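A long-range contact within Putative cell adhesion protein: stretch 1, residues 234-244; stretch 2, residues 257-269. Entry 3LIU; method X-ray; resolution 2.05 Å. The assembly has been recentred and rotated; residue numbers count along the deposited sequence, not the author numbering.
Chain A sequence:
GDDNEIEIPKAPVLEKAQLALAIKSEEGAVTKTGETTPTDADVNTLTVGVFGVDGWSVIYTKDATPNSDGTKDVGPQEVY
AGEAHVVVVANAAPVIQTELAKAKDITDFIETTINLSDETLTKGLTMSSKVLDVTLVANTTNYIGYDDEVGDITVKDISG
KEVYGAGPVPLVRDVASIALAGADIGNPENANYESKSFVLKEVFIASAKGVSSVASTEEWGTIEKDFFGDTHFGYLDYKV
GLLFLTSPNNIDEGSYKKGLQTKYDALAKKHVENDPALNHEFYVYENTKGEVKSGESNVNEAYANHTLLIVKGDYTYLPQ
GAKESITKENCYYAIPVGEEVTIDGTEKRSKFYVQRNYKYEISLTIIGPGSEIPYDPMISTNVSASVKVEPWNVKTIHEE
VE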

ATOM      1  N   GLY A 234       8.963   8.697 -12.555  1.00 14.71           N
ATOM      2  CA  GLY A 234       8.310   9.937 -12.882  1.00 15.41           C
ATOM      3  C   GLY A 234       6.829   9.795 -12.967  1.00 12.86           C
ATOM      4  O   GLY A 234       6.243   8.885 -12.370  1.00 10.01           O
ATOM      5  N   TYR A 235       6.203  10.696 -13.721  1.00 13.14           N
ATOM      6  CA  TYR A 235       4.768  10.766 -13.749  1.00 11.43           C
ATOM      7  C   TYR A 235       4.084   9.442 -14.184  1.00 12.60           C
ATOM      8  O   TYR A 235       3.021   9.097 -13.678  1.00 11.32           O
ATOM      9  CB  TYR A 235       4.280  11.930 -14.611  1.00 12.02           C
ATOM     10  CG  TYR A 235       4.482  13.325 -14.014  1.00 11.91           C
ATOM     11  CD1 TYR A 235       4.071  13.634 -12.706  1.00 13.45           C
ATOM     12  CD2 TYR A 235       5.027  14.339 -14.754  1.00 16.33           C
ATOM     13  CE1 TYR A 235       4.266  14.900 -12.162  1.00  7.78           C
ATOM     14  CE2 TYR A 235       5.208  15.628 -14.203  1.00 13.03           C
ATOM     15  CZ  TYR A 235       4.816  15.887 -12.908  1.00 12.60           C
ATOM     16  OH  TYR A 235       4.979  17.115 -12.350  1.00  9.18           O
ATOM     17  N   LEU A 236       4.651   8.724 -15.139  1.00 11.74           N
ATOM     18  CA  LEU A 236       4.003   7.487 -15.606  1.00 14.28           C
ATOM     19  C   LEU A 236       3.982   6.410 -14.481  1.00 14.09           C
ATOM     20  O   LEU A 236       3.214   5.441 -14.555  1.00 14.26           O
ATOM     21  CB  LEU A 236       4.716   6.929 -16.836  1.00 13.76           C
ATOM     22  CG  LEU A 236       4.601   7.757 -18.129  1.00 17.23           C
ATOM     23  CD1 LEU A 236       5.557   7.185 -19.141  1.00 11.46           C
ATOM     24  CD2 LEU A 236       3.202   7.787 -18.682  1.00 15.27           C
ATOM     25  N   ASP A 237       4.820   6.612 -13.459  1.00 11.54           N
ATOM     26  CA  ASP A 237       4.939   5.715 -12.289  1.00 12.29           C
ATOM     27  C   ASP A 237       3.957   6.009 -11.184  1.00 12.62           C
ATOM     28  O   ASP A 237       3.812   5.200 -10.278  1.00 13.12           O
ATOM     29  CB  ASP A 237       6.356   5.765 -11.738  1.00 14.72           C
ATOM     30  CG  ASP A 237       7.379   5.227 -12.738  1.00 15.19           C
ATOM     31  OD1 ASP A 237       7.316   4.011 -13.002  1.00 14.65           O
ATOM     32  OD2 ASP A 237       8.227   6.003 -13.216  1.00 13.60           O
ATOM     33  N   TYR A 238       3.325   7.183 -11.239  1.00 15.20           N
ATOM     34  CA  TYR A 238       2.084   7.443 -10.542  1.00 14.32           C
ATOM     35  C   TYR A 238       0.930   6.764 -11.294  1.00 13.25           C
ATOM     36  O   TYR A 238       0.891   6.782 -12.517  1.00 15.14           O
ATOM     37  CB  TYR A 238       1.788   8.960 -10.436  1.00 14.67           C
ATOM     38  CG  TYR A 238       2.604   9.722  -9.416  1.00 14.67           C
ATOM     39  CD1 TYR A 238       2.460   9.461  -8.058  1.00 11.14           C
ATOM     40  CD2 TYR A 238       3.470  10.752  -9.790  1.00 12.01           C
ATOM     41  CE1 TYR A 238       3.149  10.163  -7.126  1.00 13.10           C
ATOM     42  CE2 TYR A 238       4.178  11.460  -8.847  1.00 13.86           C
ATOM     43  CZ  TYR A 238       3.998  11.146  -7.496  1.00 12.10           C
ATOM     44  OH  TYR A 238       4.670  11.796  -6.511  1.00 14.21           O
ATOM     45  N   LYS A 239      -0.034   6.213 -10.549  1.00 13.45           N
ATOM     46  CA  LYS A 239      -1.168   5.536 -11.125  1.00 10.31           C
ATOM     47  C   LYS A 239      -2.475   6.213 -10.742  1.00 10.97           C
ATOM     48  O   LYS A 239      -2.602   6.779  -9.685  1.00 11.05           O
ATOM     49  CB  LYS A 239      -1.197   4.051 -10.708  1.00 10.85           C
ATOM     50  CG  LYS A 239       0.100   3.276 -10.880  1.00 15.25           C
ATOM     51  CD  LYS A 239       0.669   3.300 -12.316  1.00 12.40           C
ATOM     52  CE  LYS A 239       2.066   2.706 -12.386  1.00 13.01           C
ATOM     53  NZ  LYS A 239       2.648   2.751 -13.768  1.00 14.55           N
ATOM     54  N   VAL A 240      -3.445   6.156 -11.644  1.00 11.68           N
ATOM     55  CA  VAL A 240      -4.657   6.915 -11.525  1.00 12.11           C
ATOM     56  C   VAL A 240      -5.803   6.088 -12.107  1.00 13.96           C
ATOM     57  O   VAL A 240      -5.641   5.385 -13.129  1.00 13.96           O
ATOM     58  CB  VAL A 240      -4.573   8.318 -12.209  1.00 12.35           C
ATOM     59  CG1 VAL A 240      -4.427   8.227 -13.772  1.00 11.16           C
ATOM     60  CG2 VAL A 240      -5.765   9.150 -11.832  1.00 13.39           C
ATOM     61  N   GLY A 241      -6.971   6.196 -11.480  1.00 12.83           N
ATOM     62  CA  GLY A 241      -8.107   5.323 -11.820  1.00 10.59           C
ATOM     63  C   GLY A 241      -8.861   5.658 -13.101  1.00 13.26           C
ATOM     64  O   GLY A 241      -9.467   4.771 -13.744  1.00 11.39           O
ATOM     65  N   LEU A 242      -8.819   6.934 -13.468  1.00 12.71           N
ATOM     66  CA  LEU A 242      -9.474   7.447 -14.660  1.00 13.03           C
ATOM     67  C   LEU A 242      -8.582   8.447 -15.392  1.00 11.43           C
ATOM     68  O   LEU A 242      -7.745   9.118 -14.766  1.00 15.01           O
ATOM     69  CB  LEU A 242     -10.780   8.175 -14.258  1.00 15.11           C
ATOM     70  CG  LEU A 242     -11.845   7.309 -13.596  1.00 17.06           C
ATOM     71  CD1 LEU A 242     -12.879   8.197 -12.856  1.00 11.23           C
ATOM     72  CD2 LEU A 242     -12.456   6.370 -14.620  1.00 10.92           C
ATOM     73  N   LEU A 243      -8.787   8.556 -16.710  1.00 12.59           N
ATOM     74  CA  LEU A 243      -8.153   9.568 -17.533  1.00 14.77           C
ATOM     75  C   LEU A 243      -9.214  10.589 -17.995  1.00 16.58           C
ATOM     76  O   LEU A 243     -10.381  10.275 -18.129  1.00 16.10           O
ATOM     77  CB  LEU A 243      -7.445   8.951 -18.732  1.00 15.38           C
ATOM     78  CG  LEU A 243      -6.373   7.904 -18.447  1.00 18.21           C
ATOM     79  CD1 LEU A 243      -5.862   7.208 -19.778  1.00  6.13           C
ATOM     80  CD2 LEU A 243      -5.248   8.565 -17.706  1.00 18.51           C
ATOM     81  N   PHE A 244      -8.793  11.829 -18.203  1.00 18.26           N
ATOM     82  CA  PHE A 244      -9.718  12.885 -18.601  1.00 22.97           C
ATOM     83  C   PHE A 244      -9.230  13.512 -19.914  1.00 27.13           C
ATOM     84  O   PHE A 244      -8.134  13.192 -20.407  1.00 28.06           O
ATOM     85  CB  PHE A 244      -9.900  13.894 -17.448  1.00 21.28           C
ATOM     86  CG  PHE A 244     -10.535  13.285 -16.236  1.00 20.39           C
ATOM     87  CD1 PHE A 244      -9.760  12.665 -15.260  1.00 17.57           C
ATOM     88  CD2 PHE A 244     -11.925  13.242 -16.110  1.00 19.32           C
ATOM     89  CE1 PHE A 244     -10.371  12.058 -14.146  1.00 16.16           C
ATOM     90  CE2 PHE A 244     -12.517  12.629 -15.013  1.00 17.30           C
ATOM     91  CZ  PHE A 244     -11.730  12.051 -14.032  1.00 17.04           C
ATOM     92  N   LYS A 257      -3.130  17.797  -9.213  1.00 10.91           N
ATOM     93  CA  LYS A 257      -2.648  16.555  -9.803  1.00 10.76           C
ATOM     94  C   LYS A 257      -1.861  16.918 -11.043  1.00 11.58           C
ATOM     95  O   LYS A 257      -2.436  17.493 -12.003  1.00 10.78           O
ATOM     96  CB  LYS A 257      -3.844  15.654 -10.154  1.00 10.73           C
ATOM     97  CG  LYS A 257      -3.553  14.317 -10.792  1.00 11.25           C
ATOM     98  CD  LYS A 257      -3.333  14.361 -12.282  1.00 15.15           C
ATOM     99  CE  LYS A 257      -3.441  12.977 -12.911  1.00 16.90           C
ATOM    100  NZ  LYS A 257      -3.281  13.034 -14.429  1.00 15.71           N
ATOM    101  N   LYS A 258      -0.557  16.621 -11.021  1.00 10.88           N
ATOM    102  CA  LYS A 258       0.330  16.927 -12.130  1.00 11.12           C
ATOM    103  C   LYS A 258       0.711  15.681 -12.893  1.00 12.84           C
ATOM    104  O   LYS A 258       0.767  14.581 -12.332  1.00 12.43           O
ATOM    105  CB  LYS A 258       1.600  17.656 -11.653  1.00  9.26           C
ATOM    106  CG  LYS A 258       1.349  19.003 -11.011  1.00 19.31           C
ATOM    107  CD  LYS A 258       0.576  19.956 -11.964  1.00 22.08           C
ATOM    108  CE  LYS A 258       0.385  21.331 -11.429  1.00 25.96           C
ATOM    109  NZ  LYS A 258      -0.352  22.189 -12.436  1.00 23.75           N
ATOM    110  N   GLY A 259       0.966  15.879 -14.185  1.00 10.75           N
ATOM    111  CA  GLY A 259       1.502  14.864 -15.069  1.00 12.44           C
ATOM    112  C   GLY A 259       0.515  13.907 -15.730  1.00 13.95           C
ATOM    113  O   GLY A 259      -0.612  13.670 -15.253  1.00 14.04           O
ATOM    114  N   LEU A 260       0.961  13.326 -16.834  1.00 15.22           N
ATOM    115  CA  LEU A 260       0.260  12.197 -17.409  1.00 12.89           C
ATOM    116  C   LEU A 260       0.652  10.986 -16.578  1.00 12.25           C
ATOM    117  O   LEU A 260       1.755  10.498 -16.656  1.00 11.06           O
ATOM    118  CB  LEU A 260       0.627  12.000 -18.884  1.00 14.83           C
ATOM    119  CG  LEU A 260       0.068  10.809 -19.680  1.00 14.06           C
ATOM    120  CD1 LEU A 260      -1.459  10.806 -19.694  1.00 12.69           C
ATOM    121  CD2 LEU A 260       0.594  10.829 -21.155  1.00 15.64           C
ATOM    122  N   GLN A 261      -0.301  10.514 -15.800  1.00 13.70           N
ATOM    123  CA  GLN A 261      -0.149   9.361 -14.967  1.00 15.12           C
ATOM    124  C   GLN A 261      -0.783   8.169 -15.711  1.00 15.05           C
ATOM    125  O   GLN A 261      -1.611   8.325 -16.608  1.00 12.84           O
ATOM    126  CB  GLN A 261      -0.878   9.618 -13.629  1.00 14.48           C
ATOM    127  CG  GLN A 261      -0.356  10.867 -12.926  1.00 14.43           C
ATOM    128  CD  GLN A 261      -0.896  11.027 -11.499  1.00 15.18           C
ATOM    129  OE1 GLN A 261      -1.614  10.157 -10.988  1.00  9.13           O
ATOM    130  NE2 GLN A 261      -0.503  12.114 -10.844  1.00 10.67           N
ATOM    131  N   THR A 262      -0.380   6.972 -15.313  1.00 15.51           N
ATOM    132  CA  THR A 262      -0.859   5.739 -15.938  1.00 11.52           C
ATOM    133  C   THR A 262      -2.175   5.253 -15.330  1.00 11.92           C
ATOM    134  O   THR A 262      -2.297   5.039 -14.105  1.00 12.06           O
ATOM    135  CB  THR A 262       0.235   4.664 -15.813  1.00 13.68           C
ATOM    136  OG1 THR A 262       1.443   5.141 -16.446  1.00 10.42           O
ATOM    137  CG2 THR A 262      -0.194   3.309 -16.439  1.00  8.44           C
ATOM    138  N   LYS A 263      -3.171   5.060 -16.196  1.00 11.09           N
ATOM    139  CA  LYS A 263      -4.434   4.511 -15.780  1.00 10.66           C
ATOM    140  C   LYS A 263      -4.318   3.070 -15.308  1.00 13.85           C
ATOM    141  O   LYS A 263      -3.689   2.227 -15.949  1.00 15.81           O
ATOM    142  CB  LYS A 263      -5.408   4.555 -16.919  1.00 13.19           C
ATOM    143  CG  LYS A 263      -6.810   4.045 -16.588  1.00 15.92           C
ATOM    144  CD  LYS A 263      -7.801   4.597 -17.606  1.00 24.63           C
ATOM    145  CE  LYS A 263      -8.769   3.593 -18.115  1.00 29.68           C
ATOM    146  NZ  LYS A 263      -8.124   2.763 -19.095  1.00 31.47           N
ATOM    147  N   TYR A 264      -4.936   2.815 -14.180  1.00 15.61           N
ATOM    148  CA  TYR A 264      -5.040   1.490 -13.629  1.00 16.23           C
ATOM    149  C   TYR A 264      -6.492   1.343 -13.196  1.00 15.73           C
ATOM    150  O   TYR A 264      -6.925   1.981 -12.232  1.00 16.14           O
ATOM    151  CB  TYR A 264      -4.037   1.326 -12.464  1.00 16.88           C
ATOM    152  CG  TYR A 264      -4.007  -0.025 -11.815  1.00 18.66           C
ATOM    153  CD1 TYR A 264      -4.254  -1.184 -12.549  1.00 17.38           C
ATOM    154  CD2 TYR A 264      -3.672  -0.159 -10.482  1.00 22.06           C
ATOM    155  CE1 TYR A 264      -4.240  -2.423 -11.956  1.00 25.05           C
ATOM    156  CE2 TYR A 264      -3.666  -1.421  -9.874  1.00 19.65           C
ATOM    157  CZ  TYR A 264      -3.949  -2.536 -10.623  1.00 13.87           C
ATOM    158  OH  TYR A 264      -3.963  -3.770 -10.058  1.00 19.24           O
ATOM    159  N   ASP A 265      -7.228   0.491 -13.910  1.00 14.71           N
ATOM    160  CA  ASP A 265      -8.674   0.347 -13.703  1.00 16.22           C
ATOM    161  C   ASP A 265      -9.054  -0.057 -12.275  1.00 16.44           C
ATOM    162  O   ASP A 265     -10.168   0.231 -11.831  1.00 14.35           O
ATOM    163  CB  ASP A 265      -9.288  -0.664 -14.700  1.00 19.27           C
ATOM    164  CG  ASP A 265      -9.281  -0.148 -16.147  1.00 20.64           C
ATOM    165  OD1 ASP A 265      -9.217   1.064 -16.351  1.00 22.36           O
ATOM    166  OD2 ASP A 265      -9.272  -0.960 -17.066  1.00 21.98           O
ATOM    167  N   ALA A 266      -8.159  -0.749 -11.579  1.00 13.68           N
ATOM    168  CA  ALA A 266      -8.412  -1.148 -10.186  1.00 14.24           C
ATOM    169  C   ALA A 266      -8.558   0.077  -9.267  1.00 15.68           C
ATOM    170  O   ALA A 266      -9.113  -0.010  -8.166  1.00 15.57           O
ATOM    171  CB  ALA A 266      -7.279  -2.090  -9.669  1.00 12.87           C
ATOM    172  N   LEU A 267      -8.057   1.222  -9.708  1.00 13.91           N
ATOM    173  CA  LEU A 267      -8.130   2.443  -8.900  1.00 15.16           C
ATOM    174  C   LEU A 267      -9.353   3.337  -9.149  1.00 14.89           C
ATOM    175  O   LEU A 267      -9.353   4.500  -8.742  1.00 11.30           O
ATOM    176  CB  LEU A 267      -6.843   3.259  -9.083  1.00 11.13           C
ATOM    177  CG  LEU A 267      -5.573   2.547  -8.607  1.00 12.19           C
ATOM    178  CD1 LEU A 267      -4.363   3.488  -8.782  1.00 12.98           C
ATOM    179  CD2 LEU A 267      -5.726   2.097  -7.137  1.00 11.28           C
ATOM    180  N   ALA A 268     -10.383   2.809  -9.823  1.00 16.04           N
ATOM    181  CA  ALA A 268     -11.710   3.476  -9.914  1.00 16.54           C
ATOM    182  C   ALA A 268     -12.841   2.494  -9.627  1.00 16.95           C
ATOM    183  O   ALA A 268     -12.744   1.291  -9.947  1.00 14.61           O
ATOM    184  CB  ALA A 268     -11.906   4.129 -11.305  1.00 13.73           C
ATOM    185  N   LYS A 269     -13.895   2.988  -8.995  1.00 14.12           N
ATOM    186  CA  LYS A 269     -15.072   2.178  -8.746  1.00 16.29           C
ATOM    187  C   LYS A 269     -16.328   3.011  -8.899  1.00 17.93           C
ATOM    188  O   LYS A 269     -16.509   4.049  -8.217  1.00 13.11           O
ATOM    189  CB  LYS A 269     -15.048   1.621  -7.331  1.00 17.66           C
ATOM    190  CG  LYS A 269     -16.183   0.680  -6.984  1.00 21.33           C
ATOM    191  CD  LYS A 269     -15.839  -0.775  -7.236  1.00 31.27           C
ATOM    192  CE  LYS A 269     -17.005  -1.705  -6.884  1.00 33.35           C
ATOM    193  NZ  LYS A 269     -17.956  -1.844  -8.013  1.00 46.68           N
TER
HETATM  194  O   HOH W   1     -10.873   3.024 -15.187  1.00 27.61           O
HETATM  195  O   HOH W   2      -6.186  11.369 -14.629  1.00 16.92           O

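The two stretches run side by side as a short parallel pairing, with Lys239 opposite Thr262 and Val240 opposite Lys263. Together they bury 962 Å² of surface.

Lys257 NZ donates to Gly259 O at 2.9 Å within its own stretch; one water, weakly held by Lys257 NZ, donates to Leu242 O. Stretch 2 meets the ring of Tyr235 at Lys258 and Gly259. The ring of Tyr235 lies over this backbone. Lys258 C and Gly259 CA sit over one of its faces, and Gly259 CA is 3.5 Å from the centroid of the Tyr235 ring, almost on the ring normal. This is a CH-pi contact. It depends on the bare glycine, because a CB on Gly259 would fall 2.1 Å from Tyr235 CG. The positive phi of Gly259 also favours glycine.

Leu260 is exposed and makes a loose apolar contact, with Leu260 CG 4.5 Å from Leu236 CD2. Gln261 is buried. Its CA points a hydrogen at Tyr235 O, with Gln261 CA to Tyr235 O at 3.4 Å. Its side chain turns back to its own stretch, where Gln261 NE2 donates to Lys258 O at 3.1 Å. The same amide packs against Tyr238, with Gln261 CD 3.6 Å from Tyr238 CB.

Thr262 is the most heavily bonded residue of the contact. Thr262 OG1 donates to Leu236 O at 2.6 Å. Lys239 NZ donates to the same oxygen, Leu236 O, at 2.9 Å, so one carbonyl serves both stretches. Lys239 and Thr262 share a face of the sheet, and Lys239 NZ comes within 3.7 Å of Thr262 CB. The backbone of Thr262 bonds both ways: Thr262 N donates to Tyr238 O at 3.1 Å, and Thr262 O accepts from Val240 N at 2.9 Å. Thus Thr262 bonds to the residues before and after its partner Lys239, as a parallel ladder requires.

Lys263 lies on the other face, with Val240. Its aliphatic part packs against Leu243, with Lys263 CD 3.7 Å from Leu243 CG. Lys263 NZ forms a salt bridge with Asp265 OD1 at 3.4 Å, within stretch 2. The ladder's last bond runs from Tyr264 N to Val240 O at 2.9 Å.

The chain then turns through a 3-10 segment. A water donates to both Asp265 OD1 and Gly241 O, bridging the stretches. Leu267 CD1 packs 3.7 Å from Lys239 CB. Gly241 CA lies 3.4 Å from Leu267 O; a CB on Gly241 would come 2.1 Å from Leu267 O. Finally, Ala268 CB meets Leu242 CG at 3.9 Å in an apolar contact.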